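Local coordinates for protein aryl acylamidase (bacterium CSBL00001, PDB 4YJ6) that probably hydrolyses the amide bond of N-acylated aryl amines, at residues S12-V17 against T230-A235; A234-N239 against D257-L262; G78-M83 against I175-G180. All blocks are in the same frame, centred on the assembly; numbering follows the deposited sequence.

Overall arrangement
Contacts 1 and 2 share helix 231-241, and their centres are about 9 Å apart. The first turn of helix 231-241 meets helix 13-21, and the residues that follow meet the loop 257-262. Contact 3 lies about 10 Å from contact 1 and 16 Å from contact 2, centre to centre. It joins strands 80-84 and 178-183. Helix 13-21 bridges contacts 1 and 3: Ala13 N lies 3.3 Å from Pro177 CB, and Val17 CG2 lies 3.5 Å from Val79 CG2. Ala14 CB also meets Leu236 CD1 of contact 2, at 3.8 Å. Contact 3 is wholly buried and nearest the chain's centre, about 13 Å from it, centre to centre, against about 17 Å for the others.

Contact 1: residues S12-V17 against T230-A235; sequences SAAEIV and TVRDAA
Asp233 reaches from the first turn of helix 231-241 to the start of helix 13-21, where two backbone N-H groups bind its carboxylate. Ala13 N donates to Asp233 OD2 at 2.7 Å, from above the carboxylate plane and 39° out of it. Ala14 N donates to Asp233 OD1 at 3.0 Å, on the syn side. The two bonds use different oxygens. They join the N-terminal helix to helix 231-241. Asp233 CG is anti to its own carbonyl carbon (chi1 -81°), which places it 3.3 Å from Ala13 N.

Both helix starts are also capped from within. Ser12 and Glu15 form a capping box: Glu15 N donates to Ser12 OG at 2.9 Å, and Ser12 N donates to Glu15 OE1 at 2.9 Å. Thr230 is the N-cap of the other helix, and its OG1 accepts from Asp233 N at 2.9 Å. Val231 N, at the start of the same helix, bonds to Glu478 of helix 467-480.

Packing is modest. Ala13 CB lies against the carboxylate, 3.5 Å from Asp233 CG. The apolar contact is that of Ala14 CB with the aliphatic CD of Arg232, at 4.1 Å. The short helix segments run at 66° to each other.

Asp233 is buried. If it is ionised, its charge would probably be eased by the two N-H groups at the N-terminal end of helix 13-21.

Contact 2: residues A234-N239 against D257-L262; sequences AALAMN and DFTSAL
Phe258 CG is anti to its carbonyl carbon (chi1 -81°), which sets the root of the ring 3.6 Å from Met238 CB. CG of Met238, a selenomethionine, is likewise anti to its carbonyl carbon (chi1 -74°) and comes near Phe258 CE2. The two side chains meet in a Met-aromatic contact. Beside it, Asp257 opens an Asx turn in the loop after helix 231-241. Met238 CB sits over the centre of the Phe258 ring, 3.5 Å from the centroid, in a CH-pi contact. The Met238 chain then bends at chi2 and chi3, and its CE ends 3.5 Å from Phe258 CZ. Its SE lies oblique to the ring. Phe200 of strand 198-201 and Ile471 of helix 467-480 also touch Phe258.

The polar half is centred on the Asn239 amide. Asn239 OD1 accepts from Phe258 N at 2.8 Å and also lies at the edge of the Phe258 ring. Asn239 ND2 donates to Asp257 OD1 at 3.0 Å, within its own amide plane but from above the carboxylate plane. With a bond at each end, the amide is fixed against a flip.

Asp257 OD1 takes two more donors. Thr259 N closes the Asx turn at 3.0 Å, and Thr259 OG1 donates at 2.7 Å on the syn side. Three bonds therefore grip one oxygen.

Ala235 CB packs against Phe258 CB and Leu262 CD2. Leu236 CD2 touches Thr259 CG2 at 3.7 Å.

Contact 3: residues G78-M83 against I175-G180; sequences GVPTLM and IVPVAG
Strands 80-84 and 178-183, with the loop residues leading into them, make a buried, nearly parallel pairing, which probably joins two parts of the central mixed beta sheet of the amidase signature fold. Their short axes approach to 5.1 Å at an angle of 20°. One direct backbone bond joins them: Gly180 N donates to Leu82 O at 3.2 Å. A water adds a bridge by donating to both Leu82 O and Gly180 O.

Thr81 supplies a side-chain link. Its OG1 is anti to the backbone N (chi1 -170°) and donates to Val178 O at 2.7 Å, from above the carbonyl plane. The same OG1 bonds to Tyr116 OH. A valine here would probably leave both Val178 O and the Tyr116 hydroxyl without this partner.

Apolar contacts add to these bonds. Val79 CG1 lies 3.9 Å from both Pro177 CG and Val178 CG1. Val176 CG1 meets Leu82 CD1 at 3.9 Å.

The pairing is sparse: Pro80 O and Leu82 N are buried with no partner in the model. Between these two segments the strands are held by one backbone bond, one hydroxyl, one water and apolar packing.

Contact 1: residues S12-V17 against T230-A235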
loop_
_atom_site.group_PDB
_atom_site.type_symbol
_atom_site.label_atom_id
_atom_site.label_comp_id
_atom_site.label_asym_id
_atom_site.label_seq_id
_atom_site.Cartn_x
_atom_site.Cartn_y
_atom_site.Cartn_z
ATOM N N SER A 12 -6.145 7.120 -17.007
ATOM C CA SER A 12 -4.861 6.971 -16.307
ATOM C C SER A 12 -4.286 8.318 -15.885
ATOM O O SER A 12 -4.706 9.370 -16.363
ATOM C CB SER A 12 -3.844 6.232 -17.172
ATOM O OG SER A 12 -3.419 7.041 -18.241
ATOM N N ALA A 13 -3.329 8.298 -14.961
ATOM C CA ALA A 13 -2.631 9.538 -14.615
ATOM C C ALA A 13 -1.915 10.090 -15.844
ATOM O O ALA A 13 -1.903 11.300 -16.060
ATOM C CB ALA A 13 -1.614 9.291 -13.467
ATOM N N ALA A 14 -1.300 9.208 -16.643
ATOM C CA ALA A 14 -0.632 9.665 -17.855
ATOM C C ALA A 14 -1.645 10.364 -18.767
ATOM O O ALA A 14 -1.356 11.417 -19.335
ATOM C CB ALA A 14 0.019 8.482 -18.592
ATOM N N GLU A 15 -2.833 9.804 -18.890
ATOM C CA GLU A 15 -3.856 10.420 -19.752
ATOM C C GLU A 15 -4.314 11.760 -19.206
ATOM O O GLU A 15 -4.436 12.719 -19.953
ATOM C CB GLU A 15 -5.049 9.487 -19.921
ATOM C CG GLU A 15 -4.703 8.317 -20.841
ATOM C CD GLU A 15 -5.792 7.264 -20.923
ATOM O OE1 GLU A 15 -6.449 6.982 -19.899
ATOM O OE2 GLU A 15 -5.966 6.670 -22.029
ATOM N N ILE A 16 -4.593 11.830 -17.909
ATOM C CA ILE A 16 -5.007 13.111 -17.318
ATOM C C ILE A 16 -3.945 14.183 -17.452
ATOM O O ILE A 16 -4.243 15.352 -17.758
ATOM C CB ILE A 16 -5.391 12.935 -15.849
ATOM C CG1 ILE A 16 -6.716 12.145 -15.810
ATOM C CG2 ILE A 16 -5.608 14.310 -15.190
ATOM C CD1 ILE A 16 -7.026 11.584 -14.476
ATOM N N VAL A 17 -2.695 13.833 -17.184
ATOM C CA VAL A 17 -1.615 14.805 -17.331
ATOM C C VAL A 17 -1.672 15.419 -18.737
ATOM O O VAL A 17 -1.536 16.624 -18.923
ATOM C CB VAL A 17 -0.246 14.154 -17.116
ATOM C CG1 VAL A 17 0.879 15.027 -17.669
ATOM C CG2 VAL A 17 -0.023 13.880 -15.621
ATOM N N THR A 230 -2.119 0.942 -13.708
ATOM C CA THR A 230 -1.074 0.622 -14.690
ATOM C C THR A 230 0.306 0.782 -14.095
ATOM O O THR A 230 0.518 1.583 -13.183
ATOM C CB THR A 230 -1.103 1.536 -15.930
ATOM O OG1 THR A 230 -0.647 2.870 -15.578
ATOM C CG2 THR A 230 -2.510 1.619 -16.499
ATOM N N VAL A 231 1.253 0.043 -14.652
ATOM C CA VAL A 231 2.620 0.136 -14.181
ATOM C C VAL A 231 3.202 1.489 -14.564
ATOM O O VAL A 231 3.927 2.085 -13.768
ATOM C CB VAL A 231 3.480 -1.035 -14.713
ATOM C CG1 VAL A 231 4.941 -0.879 -14.257
ATOM C CG2 VAL A 231 2.860 -2.369 -14.209
ATOM N N ARG A 232 2.848 2.008 -15.748
ATOM C CA ARG A 232 3.327 3.321 -16.175
ATOM C C ARG A 232 2.902 4.400 -15.153
ATOM O O ARG A 232 3.686 5.278 -14.813
ATOM C CB ARG A 232 2.755 3.698 -17.567
ATOM C CG ARG A 232 3.102 5.155 -18.009
ATOM C CD ARG A 232 2.613 5.442 -19.446
ATOM N NE ARG A 232 3.359 4.561 -20.355
ATOM C CZ ARG A 232 2.832 3.672 -21.219
ATOM N NH1 ARG A 232 1.500 3.540 -21.391
ATOM N NH2 ARG A 232 3.658 2.909 -21.950
ATOM N N ASP A 233 1.674 4.350 -14.661
ATOM C CA ASP A 233 1.250 5.391 -13.718
ATOM C C ASP A 233 2.057 5.271 -12.434
ATOM O O ASP A 233 2.311 6.272 -11.750
ATOM C CB ASP A 233 -0.229 5.298 -13.363
ATOM C CG ASP A 233 -1.135 5.937 -14.432
ATOM O OD1 ASP A 233 -0.613 6.538 -15.396
ATOM O OD2 ASP A 233 -2.354 5.833 -14.260
ATOM N N ALA A 234 2.397 4.057 -12.050
ATOM C CA ALA A 234 3.187 3.890 -10.826
ATOM C C ALA A 234 4.584 4.443 -11.040
ATOM O O ALA A 234 5.166 5.069 -10.162
ATOM C CB ALA A 234 3.252 2.384 -10.440
ATOM N N ALA A 235 5.140 4.229 -12.232
ATOM C CA ALA A 235 6.460 4.786 -12.519
ATOM C C ALA A 235 6.415 6.306 -12.515
ATOM O O ALA A 235 7.347 6.951 -12.026
ATOM C CB ALA A 235 6.970 4.287 -13.855
#

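Contact 2: residues A234-N239 against D257-L262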
loop_
_atom_site.group_PDB
_atom_site.type_symbol
_atom_site.label_atom_id
_atom_site.label_comp_id
_atom_site.label_asym_id
_atom_site.label_seq_id
_atom_site.Cartn_x
_atom_site.Cartn_y
_atom_site.Cartn_z
ATOM N N ALA A 234 2.397 4.057 -12.050
ATOM C CA ALA A 234 3.187 3.890 -10.826
ATOM C C ALA A 234 4.584 4.443 -11.040
ATOM O O ALA A 234 5.166 5.069 -10.162
ATOM C CB ALA A 234 3.252 2.384 -10.440
ATOM N N ALA A 235 5.140 4.229 -12.232
ATOM C CA ALA A 235 6.460 4.786 -12.519
ATOM C C ALA A 235 6.415 6.306 -12.515
ATOM O O ALA A 235 7.347 6.951 -12.026
ATOM C CB ALA A 235 6.970 4.287 -13.855
ATOM N N LEU A 236 5.349 6.891 -13.064
ATOM C CA LEU A 236 5.227 8.354 -13.039
ATOM C C LEU A 236 5.154 8.857 -11.562
ATOM O O LEU A 236 5.834 9.837 -11.186
ATOM C CB LEU A 236 3.999 8.819 -13.832
ATOM C CG LEU A 236 4.123 8.601 -15.348
ATOM C CD1 LEU A 236 2.793 8.945 -16.001
ATOM C CD2 LEU A 236 5.286 9.391 -16.048
ATOM N N ALA A 237 4.318 8.210 -10.746
ATOM C CA ALA A 237 4.197 8.576 -9.343
ATOM C C ALA A 237 5.541 8.384 -8.608
ATOM O O ALA A 237 5.925 9.206 -7.771
ATOM C CB ALA A 237 3.112 7.786 -8.649
HETATM N N MSE A 238 6.253 7.316 -8.924
HETATM C CA MSE A 238 7.536 7.087 -8.265
HETATM C C MSE A 238 8.561 8.125 -8.668
HETATM O O MSE A 238 9.409 8.480 -7.874
HETATM C CB MSE A 238 8.074 5.682 -8.609
HETATM C CG MSE A 238 7.318 4.590 -7.887
HETATM SE SE MSE A 238 7.388 4.841 -5.966
HETATM C CE MSE A 238 9.325 4.875 -5.640
ATOM N N ASN A 239 8.510 8.615 -9.902
ATOM C CA ASN A 239 9.413 9.700 -10.276
ATOM C C ASN A 239 9.211 10.940 -9.412
ATOM O O ASN A 239 10.164 11.658 -9.152
ATOM C CB ASN A 239 9.252 10.058 -11.758
ATOM C CG ASN A 239 10.119 9.190 -12.648
ATOM O OD1 ASN A 239 10.940 8.412 -12.162
ATOM N ND2 ASN A 239 9.990 9.374 -13.947
ATOM N N ASP A 257 15.038 7.430 -13.141
ATOM C CA ASP A 257 13.865 7.650 -13.957
ATOM C C ASP A 257 13.152 6.302 -14.060
ATOM O O ASP A 257 13.553 5.418 -14.803
ATOM C CB ASP A 257 14.244 8.197 -15.346
ATOM C CG ASP A 257 13.070 8.267 -16.291
ATOM O OD1 ASP A 257 11.929 8.074 -15.851
ATOM O OD2 ASP A 257 13.296 8.518 -17.511
ATOM N N PHE A 258 12.088 6.152 -13.288
ATOM C CA PHE A 258 11.370 4.886 -13.236
ATOM C C PHE A 258 10.752 4.538 -14.591
ATOM O O PHE A 258 10.527 3.362 -14.892
ATOM C CB PHE A 258 10.265 4.994 -12.166
ATOM C CG PHE A 258 10.779 4.782 -10.761
ATOM C CD1 PHE A 258 11.561 5.756 -10.126
ATOM C CD2 PHE A 258 10.492 3.596 -10.090
ATOM C CE1 PHE A 258 12.048 5.542 -8.812
ATOM C CE2 PHE A 258 10.939 3.375 -8.772
ATOM C CZ PHE A 258 11.741 4.357 -8.142
ATOM N N THR A 259 10.427 5.550 -15.397
ATOM C CA THR A 259 9.793 5.241 -16.691
ATOM C C THR A 259 10.775 4.588 -17.657
ATOM O O THR A 259 10.366 3.971 -18.643
ATOM C CB THR A 259 9.146 6.500 -17.365
ATOM O OG1 THR A 259 10.165 7.408 -17.777
ATOM C CG2 THR A 259 8.179 7.195 -16.412
ATOM N N SER A 260 12.068 4.726 -17.389
ATOM C CA SER A 260 13.080 4.185 -18.282
ATOM C C SER A 260 13.063 2.654 -18.295
ATOM O O SER A 260 13.565 2.032 -19.232
ATOM C CB SER A 260 14.483 4.693 -17.935
ATOM O OG SER A 260 14.975 4.104 -16.727
ATOM N N ALA A 261 12.491 2.058 -17.265
ATOM C CA ALA A 261 12.453 0.599 -17.130
ATOM C C ALA A 261 11.221 -0.039 -17.780
ATOM O O ALA A 261 11.165 -1.270 -17.944
ATOM C CB ALA A 261 12.472 0.241 -15.653
ATOM N N LEU A 262 10.235 0.768 -18.161
ATOM C CA LEU A 262 8.962 0.209 -18.649
ATOM C C LEU A 262 9.144 -0.681 -19.877
ATOM O O LEU A 262 8.494 -1.712 -19.979
ATOM C CB LEU A 262 7.944 1.302 -19.006
ATOM C CG LEU A 262 7.473 2.123 -17.794
ATOM C CD1 LEU A 262 6.756 3.398 -18.256
ATOM C CD2 LEU A 262 6.634 1.271 -16.821
#

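Contact 3: residues G78-M83 against I175-G180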
loop_
_atom_site.group_PDB
_atom_site.type_symbol
_atom_site.label_atom_id
_atom_site.label_comp_id
_atom_site.label_asym_id
_atom_site.label_seq_id
_atom_site.Cartn_x
_atom_site.Cartn_y
_atom_site.Cartn_z
ATOM N N GLY A 78 -2.694 18.286 -12.411
ATOM C CA GLY A 78 -4.105 17.998 -12.586
ATOM C C GLY A 78 -4.523 16.578 -12.217
ATOM O O GLY A 78 -5.695 16.268 -12.237
ATOM N N VAL A 79 -3.577 15.709 -11.882
ATOM C CA VAL A 79 -3.948 14.330 -11.556
ATOM C C VAL A 79 -4.605 14.320 -10.186
ATOM O O VAL A 79 -3.986 14.738 -9.216
ATOM C CB VAL A 79 -2.693 13.448 -11.514
ATOM C CG1 VAL A 79 -3.042 12.020 -10.982
ATOM C CG2 VAL A 79 -2.078 13.374 -12.890
ATOM N N PRO A 80 -5.845 13.808 -10.071
ATOM C CA PRO A 80 -6.510 13.794 -8.765
ATOM C C PRO A 80 -6.085 12.599 -7.933
ATOM O O PRO A 80 -5.918 11.520 -8.484
ATOM C CB PRO A 80 -7.987 13.677 -9.128
ATOM C CG PRO A 80 -7.993 12.870 -10.417
ATOM C CD PRO A 80 -6.711 13.290 -11.153
ATOM N N THR A 81 -5.945 12.774 -6.627
ATOM C CA THR A 81 -5.544 11.641 -5.806
ATOM C C THR A 81 -6.022 11.877 -4.375
ATOM O O THR A 81 -6.550 12.957 -4.058
ATOM C CB THR A 81 -3.994 11.427 -5.861
ATOM O OG1 THR A 81 -3.677 10.166 -5.241
ATOM C CG2 THR A 81 -3.244 12.545 -5.108
ATOM N N LEU A 82 -5.889 10.866 -3.522
ATOM C CA LEU A 82 -6.184 11.021 -2.093
ATOM C C LEU A 82 -5.063 10.373 -1.276
ATOM O O LEU A 82 -4.413 9.422 -1.774
ATOM C CB LEU A 82 -7.521 10.357 -1.724
ATOM C CG LEU A 82 -8.802 11.049 -2.193
ATOM C CD1 LEU A 82 -9.127 10.706 -3.647
ATOM C CD2 LEU A 82 -9.951 10.612 -1.293
HETATM N N MSE A 83 -4.830 10.885 -0.065
HETATM C CA MSE A 83 -3.762 10.323 0.798
HETATM C C MSE A 83 -4.475 9.390 1.776
HETATM O O MSE A 83 -5.736 9.344 1.841
HETATM C CB MSE A 83 -3.027 11.432 1.556
HETATM C CG MSE A 83 -3.972 12.053 2.565
HETATM SE SE MSE A 83 -3.043 13.305 3.659
HETATM C CE MSE A 83 -1.730 12.157 4.531
ATOM N N ILE A 175 -11.948 5.545 -9.719
ATOM C CA ILE A 175 -12.343 6.875 -9.239
ATOM C C ILE A 175 -11.178 7.858 -9.285
ATOM O O ILE A 175 -11.376 9.016 -9.617
ATOM C CB ILE A 175 -12.939 6.785 -7.841
ATOM C CG1 ILE A 175 -14.276 6.023 -7.913
ATOM C CG2 ILE A 175 -13.224 8.210 -7.225
ATOM C CD1 ILE A 175 -14.806 5.577 -6.580
ATOM N N VAL A 176 -9.976 7.405 -8.931
ATOM C CA VAL A 176 -8.763 8.159 -9.188
ATOM C C VAL A 176 -7.729 7.173 -9.756
ATOM O O VAL A 176 -7.842 5.966 -9.501
ATOM C CB VAL A 176 -8.162 8.809 -7.924
ATOM C CG1 VAL A 176 -9.017 10.054 -7.461
ATOM C CG2 VAL A 176 -8.005 7.768 -6.804
ATOM N N PRO A 177 -6.746 7.678 -10.522
ATOM C CA PRO A 177 -5.799 6.741 -11.164
ATOM C C PRO A 177 -4.662 6.304 -10.247
ATOM O O PRO A 177 -4.028 5.294 -10.517
ATOM C CB PRO A 177 -5.239 7.548 -12.348
ATOM C CG PRO A 177 -5.369 9.011 -11.870
ATOM C CD PRO A 177 -6.623 9.049 -11.054
ATOM N N VAL A 178 -4.431 7.027 -9.164
ATOM C CA VAL A 178 -3.336 6.687 -8.235
ATOM C C VAL A 178 -3.806 7.116 -6.853
ATOM O O VAL A 178 -4.549 8.106 -6.710
ATOM C CB VAL A 178 -1.998 7.392 -8.615
ATOM C CG1 VAL A 178 -2.191 8.918 -8.722
ATOM C CG2 VAL A 178 -0.882 7.050 -7.573
ATOM N N ALA A 179 -3.441 6.360 -5.819
ATOM C CA ALA A 179 -3.744 6.760 -4.441
ATOM C C ALA A 179 -2.546 6.388 -3.562
ATOM O O ALA A 179 -1.827 5.437 -3.871
ATOM C CB ALA A 179 -5.033 6.073 -3.934
ATOM N N GLY A 180 -2.341 7.115 -2.477
ATOM C CA GLY A 180 -1.207 6.840 -1.613
ATOM C C GLY A 180 -1.472 5.731 -0.599
ATOM O O GLY A 180 -2.505 5.696 0.071
HETATM O O HOH W 1 -4.925 7.009 -0.285
#